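Local coordinates for protein type I modular polyketide synthase (Streptomyces albus subsp. albus, PDB 6IYR) that probably transfers a malonyl-type extender unit from its coenzyme A thioester to the carrier protein of a salinomycin synthase module, at residues V129-G134 with F394-A399; A215-S220 with V377-A382; Q221-A226 with V348-T353. All blocks are in the same frame, centred on the assembly; numbering follows the deposited sequence.

Overall arrangement
All three contacts lie in the acyltransferase core. Interactions 2 and 3 include the turn between strand 215-218 and helix 222-230; interaction 1 adjoins it through Phe132. Interaction 1 pairs the two central strands of a parallel four-stranded sheet ordered 215-218, 129-132, 393-396, 419-421. Interaction 2 sets helix 379-388 against the outermost strand 215-218, and interaction 3 joins helix 222-230 to segment 348-353. The centres of interactions 2 and 3 are about 7 Å apart, each about 10 Å from that of interaction 1. Along the chain, interaction 3 falls between the partners of interaction 2, and those between the partners of interaction 1. The GHSQG sequence, with Ser220 at its centre, is consistent with a nucleophile elbow.

Interaction 1 (V129-G134 with F394-A399)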
# COMPACT_ATOMS: atom_id res chain seq x y z
N VAL A 129 -7.87 -2.13 -7.17
CA VAL A 129 -6.49 -1.91 -7.53
C VAL A 129 -5.58 -2.01 -6.31
O VAL A 129 -5.84 -1.35 -5.27
CB VAL A 129 -6.32 -0.52 -8.14
CG1 VAL A 129 -4.87 -0.29 -8.44
CG2 VAL A 129 -7.17 -0.39 -9.38
N PHE A 130 -4.57 -2.86 -6.38
CA PHE A 130 -3.53 -2.87 -5.33
C PHE A 130 -2.38 -1.87 -5.66
O PHE A 130 -1.76 -1.94 -6.74
CB PHE A 130 -2.94 -4.26 -5.12
CG PHE A 130 -3.85 -5.26 -4.41
CD1 PHE A 130 -5.20 -4.97 -4.17
CD2 PHE A 130 -3.40 -6.55 -4.16
CE1 PHE A 130 -6.02 -5.92 -3.58
CE2 PHE A 130 -4.24 -7.53 -3.61
CZ PHE A 130 -5.55 -7.20 -3.33
N VAL A 131 -2.04 -1.04 -4.68
CA VAL A 131 -0.98 -0.02 -4.80
C VAL A 131 0.24 -0.36 -3.96
O VAL A 131 0.12 -0.70 -2.78
CB VAL A 131 -1.50 1.35 -4.38
CG1 VAL A 131 -0.39 2.39 -4.48
CG2 VAL A 131 -2.66 1.76 -5.26
N PHE A 132 1.42 -0.36 -4.57
CA PHE A 132 2.63 -0.75 -3.87
C PHE A 132 3.60 0.45 -3.87
O PHE A 132 4.17 0.78 -4.90
CB PHE A 132 3.28 -1.94 -4.57
CG PHE A 132 2.46 -3.20 -4.51
CD1 PHE A 132 1.44 -3.42 -5.44
CD2 PHE A 132 2.63 -4.11 -3.48
CE1 PHE A 132 0.68 -4.57 -5.38
CE2 PHE A 132 1.92 -5.32 -3.47
CZ PHE A 132 0.94 -5.54 -4.42
N PRO A 133 3.72 1.14 -2.73
CA PRO A 133 4.57 2.32 -2.72
C PRO A 133 6.03 1.96 -2.69
O PRO A 133 6.39 0.77 -2.57
CB PRO A 133 4.21 3.05 -1.41
CG PRO A 133 3.17 2.24 -0.77
CD PRO A 133 3.14 0.87 -1.40
N GLY A 134 6.86 3.00 -2.72
CA GLY A 134 8.30 2.87 -2.55
C GLY A 134 8.70 3.15 -1.10
O GLY A 134 8.12 2.66 -0.14
N PHE A 394 -8.95 1.66 -4.51
CA PHE A 394 -7.52 1.51 -4.45
C PHE A 394 -7.05 1.14 -3.06
O PHE A 394 -7.28 1.87 -2.09
CB PHE A 394 -6.86 2.84 -4.86
CG PHE A 394 -7.12 3.20 -6.28
CD1 PHE A 394 -8.31 3.76 -6.64
CD2 PHE A 394 -6.17 2.95 -7.26
CE1 PHE A 394 -8.58 4.05 -7.97
CE2 PHE A 394 -6.39 3.35 -8.57
CZ PHE A 394 -7.61 3.83 -8.93
N VAL A 395 -6.30 0.07 -2.99
CA VAL A 395 -5.83 -0.45 -1.71
C VAL A 395 -4.32 -0.42 -1.68
O VAL A 395 -3.66 -1.14 -2.42
CB VAL A 395 -6.34 -1.87 -1.45
CG1 VAL A 395 -5.69 -2.51 -0.25
CG2 VAL A 395 -7.85 -1.85 -1.22
N GLU A 396 -3.78 0.34 -0.73
CA GLU A 396 -2.33 0.36 -0.56
C GLU A 396 -1.89 -0.74 0.35
O GLU A 396 -2.29 -0.79 1.50
CB GLU A 396 -1.85 1.74 -0.07
CG GLU A 396 -0.35 2.00 -0.24
CD GLU A 396 0.05 3.34 0.32
OE1 GLU A 396 -0.47 4.35 -0.17
OE2 GLU A 396 0.85 3.37 1.27
N ALA A 397 -1.14 -1.68 -0.20
CA ALA A 397 -0.63 -2.81 0.52
C ALA A 397 0.66 -2.47 1.23
O ALA A 397 1.68 -3.09 0.95
CB ALA A 397 -0.34 -3.96 -0.43
N SER A 398 0.59 -1.58 2.22
CA SER A 398 1.79 -1.07 2.87
C SER A 398 1.69 -1.09 4.38
O SER A 398 0.58 -1.05 4.94
CB SER A 398 2.03 0.36 2.41
OG SER A 398 0.99 1.21 2.84
N ALA A 399 2.83 -0.83 5.02
CA ALA A 399 2.96 -0.81 6.47
C ALA A 399 2.48 0.52 7.08
O ALA A 399 2.26 0.61 8.29
CB ALA A 399 4.41 -1.06 6.84
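Phe394 turns its CG away from its own carbonyl carbon (chi1 -65°), which lays the ring alongside Val129, both side chains pointing the same way. Glu396 instead swings CG anti to the backbone N (chi1 -164°) and runs on extended, so that its carboxylate reaches the Pro133 ring. At the first pair, Val129 CB approaches Phe394 CD2 to 3.6 Å, and Val129 CG2 makes an off-centre CH-pi contact 4.3 Å from the ring centroid. Val131 CG2 then meets the same ring at its edge, 4.2 Å from Phe394 CD2. The backbones pair as parallel strands: Val395 N donates to Val129 O at 2.7 Å and Val131 N to Val395 O at 2.8 Å; the last bond, from Ala397 N to Val131 O at 3.0 Å, comes from the turn that follows the strand. Farther on, Pro133 CG makes a van der Waals contact of 3.3 Å with Glu396 OE2. That oxygen accepts the Ser398 hydroxyl, with OG 2.7 Å from Glu396 OE2 on its anti side, tilted out of the carboxylate plane, and the amide of Val402. Leu403 N donates to OE1, so both oxygens of the buried carboxylate have hydrogen-bond donors, OE2 two of them. Residues far apart in sequence are thus joined as adjacent central strands of a parallel sheet flanked by helices, as in the alpha/beta core of the acyltransferase fold.

Interaction 2 (A215-S220 with V377-A382)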
# COMPACT_ATOMS: atom_id res chain seq x y z
N ALA A 215 -6.04 -5.15 -10.75
CA ALA A 215 -4.80 -4.62 -11.30
C ALA A 215 -3.85 -4.20 -10.17
O ALA A 215 -4.29 -4.02 -9.02
CB ALA A 215 -5.09 -3.43 -12.21
N VAL A 216 -2.56 -4.17 -10.49
CA VAL A 216 -1.52 -3.67 -9.61
C VAL A 216 -0.77 -2.48 -10.20
O VAL A 216 -0.60 -2.31 -11.42
CB VAL A 216 -0.51 -4.75 -9.18
CG1 VAL A 216 -1.23 -5.96 -8.53
CG2 VAL A 216 0.33 -5.21 -10.37
N ILE A 217 -0.39 -1.58 -9.31
CA ILE A 217 0.42 -0.45 -9.66
C ILE A 217 1.49 -0.30 -8.60
O ILE A 217 1.26 -0.52 -7.43
CB ILE A 217 -0.34 0.86 -9.91
CG1 ILE A 217 -1.16 1.27 -8.70
CG2 ILE A 217 -1.19 0.78 -11.15
CD1 ILE A 217 -1.80 2.61 -8.89
N GLY A 218 2.67 0.06 -9.05
CA GLY A 218 3.82 0.19 -8.17
C GLY A 218 4.48 1.54 -8.38
O GLY A 218 4.31 2.20 -9.43
N HIS A 219 5.14 1.99 -7.32
CA HIS A 219 5.79 3.28 -7.32
C HIS A 219 7.28 3.04 -7.05
O HIS A 219 7.68 2.52 -6.03
CB HIS A 219 5.15 4.20 -6.26
CG HIS A 219 5.57 5.63 -6.37
ND1 HIS A 219 6.87 6.03 -6.19
CD2 HIS A 219 4.84 6.76 -6.51
CE1 HIS A 219 6.94 7.34 -6.32
NE2 HIS A 219 5.72 7.81 -6.51
N SER A 220 8.10 3.31 -8.05
CA SER A 220 9.51 2.96 -7.99
C SER A 220 9.72 1.50 -7.59
O SER A 220 9.29 0.59 -8.31
CB SER A 220 10.26 3.91 -7.02
OG SER A 220 11.67 3.85 -7.26
N VAL A 377 8.50 8.52 -12.14
CA VAL A 377 7.44 7.61 -11.77
C VAL A 377 6.15 8.33 -12.12
O VAL A 377 5.80 9.31 -11.51
CB VAL A 377 7.46 7.33 -10.27
CG1 VAL A 377 6.27 6.49 -9.85
CG2 VAL A 377 8.76 6.68 -9.85
N ARG A 378 5.46 7.84 -13.14
CA ARG A 378 4.21 8.46 -13.56
C ARG A 378 3.01 7.87 -12.83
O ARG A 378 2.15 7.24 -13.42
CB ARG A 378 4.06 8.33 -15.07
CG ARG A 378 5.35 8.60 -15.80
CD ARG A 378 5.15 8.90 -17.27
NE ARG A 378 6.43 9.08 -17.94
CZ ARG A 378 7.05 10.24 -18.09
NH1 ARG A 378 8.22 10.29 -18.70
NH2 ARG A 378 6.48 11.36 -17.65
N PHE A 379 2.97 8.09 -11.53
CA PHE A 379 1.91 7.56 -10.69
C PHE A 379 0.53 8.14 -10.96
O PHE A 379 -0.41 7.40 -11.14
CB PHE A 379 2.29 7.69 -9.23
CG PHE A 379 1.36 7.00 -8.30
CD1 PHE A 379 1.38 5.63 -8.18
CD2 PHE A 379 0.48 7.72 -7.54
CE1 PHE A 379 0.53 4.99 -7.33
CE2 PHE A 379 -0.38 7.08 -6.69
CZ PHE A 379 -0.35 5.72 -6.58
N GLU A 380 0.45 9.46 -11.12
CA GLU A 380 -0.83 10.11 -11.36
C GLU A 380 -1.45 9.63 -12.65
O GLU A 380 -2.63 9.41 -12.72
CB GLU A 380 -0.69 11.63 -11.40
CG GLU A 380 -1.95 12.34 -11.84
CD GLU A 380 -1.75 13.79 -12.23
OE1 GLU A 380 -0.61 14.28 -12.23
OE2 GLU A 380 -2.74 14.45 -12.55
N ASP A 381 -0.62 9.46 -13.67
CA ASP A 381 -1.05 9.01 -14.96
C ASP A 381 -1.69 7.65 -14.88
O ASP A 381 -2.72 7.42 -15.46
CB ASP A 381 0.18 8.89 -15.81
CG ASP A 381 0.06 9.59 -17.09
OD1 ASP A 381 0.77 10.59 -17.26
OD2 ASP A 381 -0.75 9.14 -17.91
N ALA A 382 -1.07 6.75 -14.14
CA ALA A 382 -1.59 5.43 -13.98
C ALA A 382 -2.93 5.46 -13.27
O ALA A 382 -3.86 4.80 -13.67
CB ALA A 382 -0.62 4.59 -13.20
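Phe379, in the first turn of helix 379-388, reaches across to His219 and Ile217 on the strand 215-218 side. Its CB begins the contact, 3.8 Å from His219 CD2. The chain then leaves with CG anti to the backbone N (chi1 -171°), which carries the ring across to Ile217; Phe379 CG stays 3.9 Å from His219 CD2, and Phe379 CD1 is 4.0 Å from the same carbon. Farther out the partner changes: Phe379 CE1 lies 3.7 Å from Ile217 CD1, and at the tip Phe379 CZ is 4.1 Å from that methyl. Ile217 and Phe379 cross at about a right angle. The phenyl and imidazole planes make an angle of 50°, too oblique for either a stack or an edge-to-face pair. Imidazole has a second neighbour in Val377, whose CG1 sits over the middle of one face, 3.5 Å from the His219 ring centroid, in a well-centred CH-pi contact. The other branch, Val377 CG2, comes within 3.9 Å of Ser220 N. Deeper in, Ile217 CG2 and the methyl of Ala382 extend the apolar seam. No hydrogen bond spans the two segments. Ser220 has a positive phi, the strained backbone expected of a nucleophile elbow. The contact on this side is thus almost wholly apolar, while the polar ends of His219 and of Ser220, the probable nucleophile, are engaged by Asn285 OD1 and His323 NE2 respectively.

Interaction 3 (Q221-A226 with V348-T353); sequences QGEIAA and VPFLST. With PO4 (phosphate ion), chain B.
Phe350 meets helix 222-230 first. Its CG is anti to the backbone N (chi1 180°), which places the ring beside the helix, where Phe350 CE2 is 3.9 Å from Ala226 CB. The carbonyl oxygen of Glu223 lies at the ring edge, in its plane, 3.6 Å from Phe350 CE2. The Glu223 side chain crosses the phenylalanine at about a right angle, its carboxylate plane turned 59° from the ring, with Glu223 CD 3.8 Å from Phe350 CZ. At Leu351 only the backbone takes part: a water stands 2.6 Å from Leu351 O and 2.7 Å from Glu223 OE2, joining strand to carboxylate. Ser352 brings its backbone past Glu223 OE2, while its hydroxyl is hydrogen-bonded to Tyr368 OH. Thr353 supplies the direct link, its N donating to Glu223 OE2 at 2.9 Å (N-H...O angle 159°). Thr353 OG1 lies 3.1 Å from Glu223 OE2 and also pairs with Gly218 O. The other oxygen, Glu223 OE1, is held by Tyr368 and Asn372. Just before the helix, Gln221 N donates at 3.0 Å to O3 of a phosphate ion, probably from the crystallisation liquor, which Arg245, Tyr320, Ser322 and His323 also bind. A buried carboxylate surrounded by donors is consistent with an ionised Glu223 tying helix 222-230 to segment 348-353, while the backbone N-H of Gln221 meets the anion, as would suit an oxyanion-hole donor.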
# COMPACT_ATOMS: atom_id res chain seq x y z
N GLN A 221 10.52 1.28 -6.55
CA GLN A 221 10.81 -0.05 -6.02
C GLN A 221 9.53 -0.84 -5.80
O GLN A 221 9.55 -2.06 -5.77
CB GLN A 221 11.56 0.04 -4.68
CG GLN A 221 10.84 0.91 -3.63
CD GLN A 221 11.71 1.32 -2.44
OE1 GLN A 221 12.33 2.41 -2.45
NE2 GLN A 221 11.62 0.54 -1.35
N GLY A 222 8.42 -0.13 -5.63
CA GLY A 222 7.17 -0.79 -5.37
C GLY A 222 6.77 -1.69 -6.52
O GLY A 222 6.07 -2.66 -6.31
N GLU A 223 7.24 -1.39 -7.72
CA GLU A 223 6.92 -2.19 -8.91
C GLU A 223 7.45 -3.59 -8.80
O GLU A 223 6.85 -4.52 -9.34
CB GLU A 223 7.41 -1.54 -10.21
CG GLU A 223 6.55 -0.42 -10.71
CD GLU A 223 6.65 -0.22 -12.20
OE1 GLU A 223 7.75 -0.43 -12.75
OE2 GLU A 223 5.65 0.24 -12.79
N ILE A 224 8.50 -3.75 -7.99
CA ILE A 224 9.13 -5.05 -7.76
C ILE A 224 8.21 -5.96 -6.95
O ILE A 224 8.20 -7.17 -7.15
CB ILE A 224 10.51 -4.93 -7.07
CG1 ILE A 224 11.43 -3.96 -7.83
CG2 ILE A 224 11.23 -6.25 -7.02
CD1 ILE A 224 12.72 -3.67 -7.10
N ALA A 225 7.53 -5.38 -5.97
CA ALA A 225 6.56 -6.12 -5.19
C ALA A 225 5.34 -6.43 -6.05
O ALA A 225 4.83 -7.55 -6.03
CB ALA A 225 6.14 -5.33 -3.95
N ALA A 226 4.92 -5.43 -6.81
CA ALA A 226 3.79 -5.54 -7.72
C ALA A 226 4.01 -6.65 -8.76
O ALA A 226 3.08 -7.39 -9.10
CB ALA A 226 3.54 -4.22 -8.39
N VAL A 348 -2.02 -11.08 -13.21
CA VAL A 348 -2.83 -9.94 -12.81
C VAL A 348 -2.35 -8.74 -13.61
O VAL A 348 -1.16 -8.51 -13.72
CB VAL A 348 -2.67 -9.59 -11.30
CG1 VAL A 348 -3.53 -8.38 -10.95
CG2 VAL A 348 -3.04 -10.77 -10.41
N PRO A 349 -3.29 -7.99 -14.18
CA PRO A 349 -2.90 -6.85 -14.96
C PRO A 349 -1.91 -5.95 -14.19
O PRO A 349 -2.17 -5.62 -13.00
CB PRO A 349 -4.22 -6.14 -15.20
CG PRO A 349 -5.25 -7.26 -15.26
CD PRO A 349 -4.73 -8.31 -14.31
N PHE A 350 -0.85 -5.52 -14.87
CA PHE A 350 0.23 -4.70 -14.30
C PHE A 350 0.37 -3.43 -15.14
O PHE A 350 0.73 -3.47 -16.33
CB PHE A 350 1.52 -5.52 -14.28
CG PHE A 350 2.73 -4.79 -13.72
CD1 PHE A 350 3.35 -3.77 -14.44
CD2 PHE A 350 3.39 -5.29 -12.62
CE1 PHE A 350 4.45 -3.12 -13.92
CE2 PHE A 350 4.54 -4.70 -12.14
CZ PHE A 350 5.09 -3.61 -12.79
N LEU A 351 -0.06 -2.32 -14.56
CA LEU A 351 0.01 -1.04 -15.20
C LEU A 351 1.31 -0.33 -14.82
O LEU A 351 1.50 0.08 -13.69
CB LEU A 351 -1.21 -0.21 -14.88
CG LEU A 351 -1.22 1.21 -15.43
CD1 LEU A 351 -0.97 1.24 -16.93
CD2 LEU A 351 -2.54 1.90 -15.09
N SER A 352 2.24 -0.26 -15.77
CA SER A 352 3.56 0.32 -15.53
C SER A 352 3.47 1.80 -15.28
O SER A 352 2.88 2.57 -16.05
CB SER A 352 4.47 0.07 -16.72
OG SER A 352 5.76 0.62 -16.51
N THR A 353 4.08 2.21 -14.19
CA THR A 353 4.22 3.64 -13.93
C THR A 353 5.51 4.16 -14.58
O THR A 353 5.81 5.36 -14.52
CB THR A 353 4.24 3.91 -12.43
OG1 THR A 353 5.29 3.15 -11.82
CG2 THR A 353 2.91 3.51 -11.81
P PO4 B . 13.17 4.28 -4.68
O1 PO4 B . 12.73 4.74 -3.30
O2 PO4 B . 14.64 3.86 -4.90
O3 PO4 B . 12.29 3.07 -4.93
O4 PO4 B . 12.95 5.47 -5.58
O HOH W 1 3.19 -0.15 -11.75